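Local coordinates for protein angiotensin-converting enzyme (Anopheles gambiae, PDB 6S1Y) that probably acts as a zinc-dependent peptidase of the angiotensin-converting enzyme family, removing dipeptides from the C-terminal ends of peptides, at residues A[323-328]-A[340-345]; A[328-333]-A[356-361]. All blocks are in the same frame, centred on the assembly; numbering follows the deposited sequence.

Interaction 1: A[323-328]-A[340-345]; sequences DLVCHA and RIKQCT. With KSN ((2~{S})-2-[[(4~{S})-4-azanyl-5-oxidanyl-5-oxidanylidene-pentanoyl]amino]pentanedioic acid), chain H.
Cys326 and Cys344 are joined by a left-handed disulfide (chi3 -81°), closing a loop that encloses the antiparallel hairpin of strands 329-332 and 339-342. Covalent closure is only one way in which 323-328 is fixed to 340-345; Lys342 supplies another. Its CB stays clear of 323-328; CG, anti to the backbone N (chi1 178°), CD and CE then pass Val325 O at van der Waals distance, CD at 4.1 Å, as bends at chi3 and chi4 fold the chain round this oxygen. At the tip, NZ donates to Val325 O at 2.9 Å, and it also lies 3.8 Å from Val325 CB, the two side chains crossing at about a right angle. Gly41 O accepts a second, weak bond from NZ. Further along, a water bridges Cys326 O and Cys344 N, while Ala328 CA makes a CH...O contact of 3.4 Å with Lys342 O. Ala328 CB rests on Gln343 CG, whose amide reaches onward to Glu351. His327 points away from 340-345, its ring stacked with Tyr486 and lying beside the bound KSN. Ala328 O, held at the pocket wall, accepts a bond from KSN N06 at 2.7 Å.

Interaction 2: A[328-333]-A[356-361]; sequences ASAWDF and HHELGH. With ZN (zinc ion), chain G; KSN ((2~{S})-2-[[(4~{S})-4-azanyl-5-oxidanyl-5-oxidanylidene-pentanoyl]amino]pentanedioic acid), chain H.
Ala330 CB points toward the helix, where it meets two side chains at once: Glu358 OE1 at 3.4 Å and His361 CB at 3.5 Å. Strand 329-332 and helix 356-361 run almost in the same direction, 11° apart, and their axes approach to 7.7 Å, a spacing consistent with the small methyl between them. Glu358 reaches from the helix toward the strand, and the bend at chi2 (-58°) lays its carboxylate along the backbone there, beside Ala328 CB and the Ser329 carbonyl carbon. No direct hydrogen bond joins the two segments. A water mediates instead, accepting from Ala330 N and donating to Glu358 OE1 and to KSN O14. The other carboxylate oxygen, Glu358 OE2, lies 2.6 Å from KSN O14 and takes a weak bond from KSN N06.

Glu358 sits within an HExxH motif, whose two histidines bind zinc together with Glu385, the gluzincin arrangement within clan MA; in that clan the motif's glutamate is generally held to act as a general base. His357 NE2 and His361 NE2 each lie 2.0 Å from the zinc, and their imidazole planes stand nearly perpendicular to each other. KSN O14 is near the plane of both rings, at their edges. The ligand carboxylate binds unevenly, O15 at 1.9 Å from the zinc and O14 at 2.5 Å. Second-shell bonds fix the rotation of the rings: His357 ND1 to Asp389 and His361 ND1 to His384. Ser329 and Trp331 turn their side chains away from the helix. There Trp331 NE1 donates to Ser329 OG at 2.9 Å, with the hydroxyl oxygen close to the indole plane, and the indole meets Trp38 of helix 12-42 edge to face.

How the interactions relate
Both contacts are buried and both engage KSN, yet they draw on different chemistry. Interaction 1 holds a loop to 340-345 by a covalent link, a lysine-to-carbonyl bond and a water bridge; interaction 2 joins the partner strand 329-332 to the zinc-binding helix through a methyl and a carboxylate laid on the strand backbone, a water and the ligand. The hairpin unites them, since Arg340 O and Lys342 O probably accept from Trp331 N and Ser329 N. Ile341 adds apolar packing, its CD1 lying on Glu358 CB. Ala328 belongs to both, ending the loop of 323-328 where the strand begins. Interaction 2 lies nearer the centre of the chain, at the metal; interaction 1 is further out.

Interaction 1: A[323-328]-A[340-345]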
loop_
_atom_site.group_PDB
_atom_site.type_symbol
_atom_site.label_atom_id
_atom_site.label_comp_id
_atom_site.label_asym_id
_atom_site.label_seq_id
_atom_site.Cartn_x
_atom_site.Cartn_y
_atom_site.Cartn_z
ATOM N N ASP A 323 9.869 -2.656 -21.772
ATOM C CA ASP A 323 10.039 -2.271 -20.380
ATOM C C ASP A 323 8.758 -1.634 -19.871
ATOM O O ASP A 323 8.041 -0.957 -20.614
ATOM C CB ASP A 323 11.203 -1.300 -20.213
ATOM C CG ASP A 323 12.542 -1.994 -20.300
ATOM O OD1 ASP A 323 12.782 -2.952 -19.518
ATOM O OD2 ASP A 323 13.337 -1.589 -21.167
ATOM N N LEU A 324 8.467 -1.860 -18.594
ATOM C CA LEU A 324 7.261 -1.295 -18.011
ATOM C C LEU A 324 7.377 -1.335 -16.504
ATOM O O LEU A 324 8.226 -2.039 -15.947
ATOM C CB LEU A 324 6.008 -2.049 -18.456
ATOM C CG LEU A 324 5.783 -3.393 -17.766
ATOM C CD1 LEU A 324 4.293 -3.695 -17.731
ATOM C CD2 LEU A 324 6.575 -4.486 -18.460
ATOM N N VAL A 325 6.513 -0.555 -15.857
ATOM C CA VAL A 325 6.314 -0.636 -14.413
ATOM C C VAL A 325 5.357 -1.796 -14.155
ATOM O O VAL A 325 4.172 -1.722 -14.497
ATOM C CB VAL A 325 5.754 0.670 -13.843
ATOM C CG1 VAL A 325 5.305 0.464 -12.373
ATOM C CG2 VAL A 325 6.774 1.785 -13.968
ATOM N N CYS A 326 5.866 -2.871 -13.560
ATOM C CA CYS A 326 5.021 -3.994 -13.199
ATOM C C CYS A 326 4.377 -3.834 -11.829
ATOM O O CYS A 326 3.440 -4.587 -11.515
ATOM C CB CYS A 326 5.813 -5.302 -13.236
ATOM S SG CYS A 326 5.577 -6.258 -14.778
ATOM N N HIS A 327 4.827 -2.874 -11.015
ATOM C CA HIS A 327 4.224 -2.694 -9.704
ATOM C C HIS A 327 2.726 -2.440 -9.872
ATOM O O HIS A 327 2.320 -1.511 -10.574
ATOM C CB HIS A 327 4.886 -1.551 -8.956
ATOM C CG HIS A 327 4.544 -1.543 -7.504
ATOM N ND1 HIS A 327 5.309 -2.195 -6.564
ATOM C CD2 HIS A 327 3.460 -1.063 -6.846
ATOM C CE1 HIS A 327 4.748 -2.056 -5.378
ATOM N NE2 HIS A 327 3.617 -1.385 -5.526
ATOM N N ALA A 328 1.902 -3.268 -9.242
ATOM C CA ALA A 328 0.474 -3.254 -9.521
ATOM C C ALA A 328 -0.138 -1.898 -9.228
ATOM O O ALA A 328 0.143 -1.290 -8.198
ATOM C CB ALA A 328 -0.236 -4.325 -8.682
ATOM N N ARG A 340 -8.867 1.307 -15.069
ATOM C CA ARG A 340 -7.981 0.251 -15.530
ATOM C C ARG A 340 -7.009 -0.183 -14.442
ATOM O O ARG A 340 -6.556 0.617 -13.621
ATOM C CB ARG A 340 -7.168 0.684 -16.760
ATOM C CG ARG A 340 -7.957 1.431 -17.800
ATOM C CD ARG A 340 -7.106 1.775 -19.011
ATOM N NE ARG A 340 -7.654 2.927 -19.725
ATOM C CZ ARG A 340 -7.072 3.512 -20.765
ATOM N NH1 ARG A 340 -5.926 3.046 -21.227
ATOM N NH2 ARG A 340 -7.639 4.568 -21.330
ATOM N N ILE A 341 -6.654 -1.463 -14.498
ATOM C CA ILE A 341 -5.622 -2.037 -13.656
ATOM C C ILE A 341 -4.475 -2.469 -14.547
ATOM O O ILE A 341 -4.689 -3.029 -15.631
ATOM C CB ILE A 341 -6.169 -3.221 -12.823
ATOM C CG1 ILE A 341 -7.034 -2.674 -11.687
ATOM C CG2 ILE A 341 -5.029 -4.107 -12.323
ATOM C CD1 ILE A 341 -7.786 -3.740 -10.870
ATOM N N LYS A 342 -3.259 -2.219 -14.083
ATOM C CA LYS A 342 -2.047 -2.729 -14.706
ATOM C C LYS A 342 -1.368 -3.588 -13.646
ATOM O O LYS A 342 -0.874 -3.069 -12.636
ATOM C CB LYS A 342 -1.152 -1.586 -15.187
ATOM C CG LYS A 342 0.160 -2.037 -15.796
ATOM C CD LYS A 342 0.802 -0.913 -16.631
ATOM C CE LYS A 342 0.986 0.380 -15.833
ATOM N NZ LYS A 342 2.101 0.300 -14.857
ATOM N N GLN A 343 -1.373 -4.896 -13.856
ATOM C CA GLN A 343 -0.852 -5.837 -12.882
ATOM C C GLN A 343 -0.196 -6.993 -13.609
ATOM O O GLN A 343 -0.792 -7.581 -14.521
ATOM C CB GLN A 343 -1.962 -6.357 -11.958
ATOM C CG GLN A 343 -1.442 -7.240 -10.824
ATOM C CD GLN A 343 -2.502 -7.559 -9.783
ATOM O OE1 GLN A 343 -3.502 -6.857 -9.649
ATOM N NE2 GLN A 343 -2.277 -8.634 -9.028
ATOM N N CYS A 344 1.026 -7.320 -13.202
ATOM C CA CYS A 344 1.734 -8.469 -13.765
ATOM C C CYS A 344 1.374 -9.708 -12.943
ATOM O O CYS A 344 2.197 -10.377 -12.330
ATOM C CB CYS A 344 3.230 -8.187 -13.841
ATOM S SG CYS A 344 3.581 -6.717 -14.915
ATOM N N THR A 345 0.077 -10.009 -12.999
ATOM C CA THR A 345 -0.545 -11.050 -12.196
ATOM C C THR A 345 0.083 -12.423 -12.382
ATOM O O THR A 345 0.361 -12.863 -13.500
ATOM C CB THR A 345 -2.034 -11.133 -12.549
ATOM O OG1 THR A 345 -2.585 -9.810 -12.613
ATOM C CG2 THR A 345 -2.799 -11.936 -11.497
HETATM C C10 KSN H . 0.580 3.829 -7.297
HETATM C C13 KSN H . -1.388 0.508 -4.706
HETATM C C17 KSN H . 3.183 -2.674 -1.277
HETATM C C02 KSN H . 1.667 -2.753 -1.059
HETATM C C03 KSN H . 0.811 -1.887 -1.995
HETATM C C04 KSN H . 1.446 -1.446 -3.303
HETATM C C05 KSN H . 0.717 -1.917 -4.588
HETATM C C07 KSN H . 0.036 0.468 -5.312
HETATM C C08 KSN H . 0.209 1.368 -6.529
HETATM C C09 KSN H . 0.113 2.866 -6.187
HETATM N N01 KSN H . 1.331 -2.377 0.319
HETATM N N06 KSN H . 0.111 -0.981 -5.546
HETATM O O11 KSN H . 1.325 3.396 -8.230
HETATM O O12 KSN H . 0.242 5.063 -7.288
HETATM O O14 KSN H . -2.265 -0.257 -5.194
HETATM O O15 KSN H . -1.678 1.236 -3.737
HETATM O O16 KSN H . 0.702 -3.083 -4.852
HETATM O O18 KSN H . 3.694 -3.447 -2.131
HETATM O O19 KSN H . 3.953 -1.894 -0.654
HETATM O O HOH W 1 2.012 -6.494 -10.637
#

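Interaction 2: A[328-333]-A[356-361]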
loop_
_atom_site.group_PDB
_atom_site.type_symbol
_atom_site.label_atom_id
_atom_site.label_comp_id
_atom_site.label_asym_id
_atom_site.label_seq_id
_atom_site.Cartn_x
_atom_site.Cartn_y
_atom_site.Cartn_z
ATOM N N ALA A 328 1.902 -3.268 -9.242
ATOM C CA ALA A 328 0.474 -3.254 -9.521
ATOM C C ALA A 328 -0.138 -1.898 -9.228
ATOM O O ALA A 328 0.143 -1.290 -8.198
ATOM C CB ALA A 328 -0.236 -4.325 -8.682
ATOM N N SER A 329 -1.026 -1.440 -10.110
ATOM C CA SER A 329 -1.664 -0.148 -9.893
ATOM C C SER A 329 -3.065 -0.123 -10.474
ATOM O O SER A 329 -3.436 -0.954 -11.296
ATOM C CB SER A 329 -0.833 0.990 -10.498
ATOM O OG SER A 329 -0.487 0.693 -11.821
ATOM N N ALA A 330 -3.839 0.855 -10.035
ATOM C CA ALA A 330 -5.220 1.022 -10.451
ATOM C C ALA A 330 -5.460 2.481 -10.812
ATOM O O ALA A 330 -5.178 3.377 -10.006
ATOM C CB ALA A 330 -6.172 0.560 -9.343
ATOM N N TRP A 331 -6.020 2.710 -12.014
ATOM C CA TRP A 331 -6.009 4.016 -12.661
ATOM C C TRP A 331 -7.410 4.542 -12.924
ATOM O O TRP A 331 -8.275 3.824 -13.414
ATOM C CB TRP A 331 -5.256 3.954 -13.988
ATOM C CG TRP A 331 -3.791 3.729 -13.829
ATOM C CD1 TRP A 331 -3.178 2.594 -13.383
ATOM C CD2 TRP A 331 -2.749 4.664 -14.124
ATOM N NE1 TRP A 331 -1.813 2.768 -13.383
ATOM C CE2 TRP A 331 -1.526 4.034 -13.821
ATOM C CE3 TRP A 331 -2.732 5.976 -14.604
ATOM C CZ2 TRP A 331 -0.296 4.668 -13.988
ATOM C CZ3 TRP A 331 -1.504 6.612 -14.765
ATOM C CH2 TRP A 331 -0.305 5.957 -14.463
ATOM N N ASP A 332 -7.603 5.820 -12.616
ATOM C CA ASP A 332 -8.836 6.557 -12.860
ATOM C C ASP A 332 -8.561 7.593 -13.944
ATOM O O ASP A 332 -7.694 8.467 -13.773
ATOM C CB ASP A 332 -9.310 7.244 -11.577
ATOM C CG ASP A 332 -10.671 7.926 -11.744
ATOM O OD1 ASP A 332 -11.265 7.814 -12.848
ATOM O OD2 ASP A 332 -11.147 8.564 -10.764
ATOM N N PHE A 333 -9.284 7.501 -15.058
ATOM C CA PHE A 333 -9.051 8.412 -16.178
ATOM C C PHE A 333 -10.050 9.553 -16.214
ATOM O O PHE A 333 -10.107 10.282 -17.206
ATOM C CB PHE A 333 -9.050 7.646 -17.497
ATOM C CG PHE A 333 -7.861 6.741 -17.650
ATOM C CD1 PHE A 333 -7.899 5.436 -17.190
ATOM C CD2 PHE A 333 -6.693 7.215 -18.208
ATOM C CE1 PHE A 333 -6.806 4.616 -17.312
ATOM C CE2 PHE A 333 -5.591 6.409 -18.323
ATOM C CZ PHE A 333 -5.642 5.103 -17.873
ATOM N N HIS A 356 -7.729 -8.147 -5.288
ATOM C CA HIS A 356 -8.779 -7.480 -4.527
ATOM C C HIS A 356 -8.369 -6.076 -4.094
ATOM O O HIS A 356 -9.178 -5.146 -4.166
ATOM C CB HIS A 356 -9.146 -8.314 -3.305
ATOM C CG HIS A 356 -9.927 -9.540 -3.638
ATOM N ND1 HIS A 356 -9.329 -10.698 -4.073
ATOM C CD2 HIS A 356 -11.259 -9.784 -3.622
ATOM C CE1 HIS A 356 -10.259 -11.607 -4.307
ATOM N NE2 HIS A 356 -11.437 -11.077 -4.038
ATOM N N HIS A 357 -7.136 -5.903 -3.611
ATOM C CA HIS A 357 -6.679 -4.561 -3.237
ATOM C C HIS A 357 -6.904 -3.587 -4.387
ATOM O O HIS A 357 -7.474 -2.501 -4.209
ATOM C CB HIS A 357 -5.193 -4.583 -2.842
ATOM C CG HIS A 357 -4.611 -3.223 -2.582
ATOM N ND1 HIS A 357 -4.636 -2.623 -1.340
ATOM C CD2 HIS A 357 -4.004 -2.338 -3.413
ATOM C CE1 HIS A 357 -4.072 -1.429 -1.418
ATOM N NE2 HIS A 357 -3.676 -1.234 -2.663
ATOM N N GLU A 358 -6.447 -3.969 -5.584
ATOM C CA GLU A 358 -6.559 -3.091 -6.747
ATOM C C GLU A 358 -8.017 -2.897 -7.173
ATOM O O GLU A 358 -8.427 -1.777 -7.501
ATOM C CB GLU A 358 -5.723 -3.663 -7.892
ATOM C CG GLU A 358 -4.235 -3.817 -7.586
ATOM C CD GLU A 358 -3.565 -2.508 -7.195
ATOM O OE1 GLU A 358 -4.064 -1.437 -7.595
ATOM O OE2 GLU A 358 -2.536 -2.545 -6.473
ATOM N N LEU A 359 -8.824 -3.962 -7.149
ATOM C CA LEU A 359 -10.223 -3.818 -7.542
ATOM C C LEU A 359 -10.976 -2.946 -6.563
ATOM O O LEU A 359 -12.016 -2.392 -6.926
ATOM C CB LEU A 359 -10.935 -5.174 -7.636
ATOM C CG LEU A 359 -10.629 -6.037 -8.855
ATOM C CD1 LEU A 359 -11.190 -7.460 -8.704
ATOM C CD2 LEU A 359 -11.175 -5.388 -10.131
ATOM N N GLY A 360 -10.478 -2.830 -5.328
ATOM C CA GLY A 360 -11.073 -1.898 -4.389
ATOM C C GLY A 360 -10.842 -0.458 -4.794
ATOM O O GLY A 360 -11.721 0.389 -4.621
ATOM N N HIS A 361 -9.642 -0.159 -5.311
ATOM C CA HIS A 361 -9.382 1.149 -5.912
ATOM C C HIS A 361 -10.367 1.408 -7.061
ATOM O O HIS A 361 -11.012 2.459 -7.123
ATOM C CB HIS A 361 -7.933 1.227 -6.440
ATOM C CG HIS A 361 -6.870 1.388 -5.387
ATOM N ND1 HIS A 361 -6.923 2.356 -4.407
ATOM C CD2 HIS A 361 -5.684 0.752 -5.218
ATOM C CE1 HIS A 361 -5.832 2.289 -3.664
ATOM N NE2 HIS A 361 -5.068 1.319 -4.130
HETATM ZN ZN ZN G . -3.410 0.673 -3.210
HETATM C C10 KSN H . 0.580 3.829 -7.297
HETATM C C13 KSN H . -1.388 0.508 -4.706
HETATM C C17 KSN H . 3.183 -2.674 -1.277
HETATM C C02 KSN H . 1.667 -2.753 -1.059
HETATM C C03 KSN H . 0.811 -1.887 -1.995
HETATM C C04 KSN H . 1.446 -1.446 -3.303
HETATM C C05 KSN H . 0.717 -1.917 -4.588
HETATM C C07 KSN H . 0.036 0.468 -5.312
HETATM C C08 KSN H . 0.209 1.368 -6.529
HETATM C C09 KSN H . 0.113 2.866 -6.187
HETATM N N01 KSN H . 1.331 -2.377 0.319
HETATM N N06 KSN H . 0.111 -0.981 -5.546
HETATM O O11 KSN H . 1.325 3.396 -8.230
HETATM O O12 KSN H . 0.242 5.063 -7.288
HETATM O O14 KSN H . -2.265 -0.257 -5.194
HETATM O O15 KSN H . -1.678 1.236 -3.737
HETATM O O16 KSN H . 0.702 -3.083 -4.852
HETATM O O18 KSN H . 3.694 -3.447 -2.131
HETATM O O19 KSN H . 3.953 -1.894 -0.654
HETATM O O HOH W 2 -3.163 1.721 -7.442
#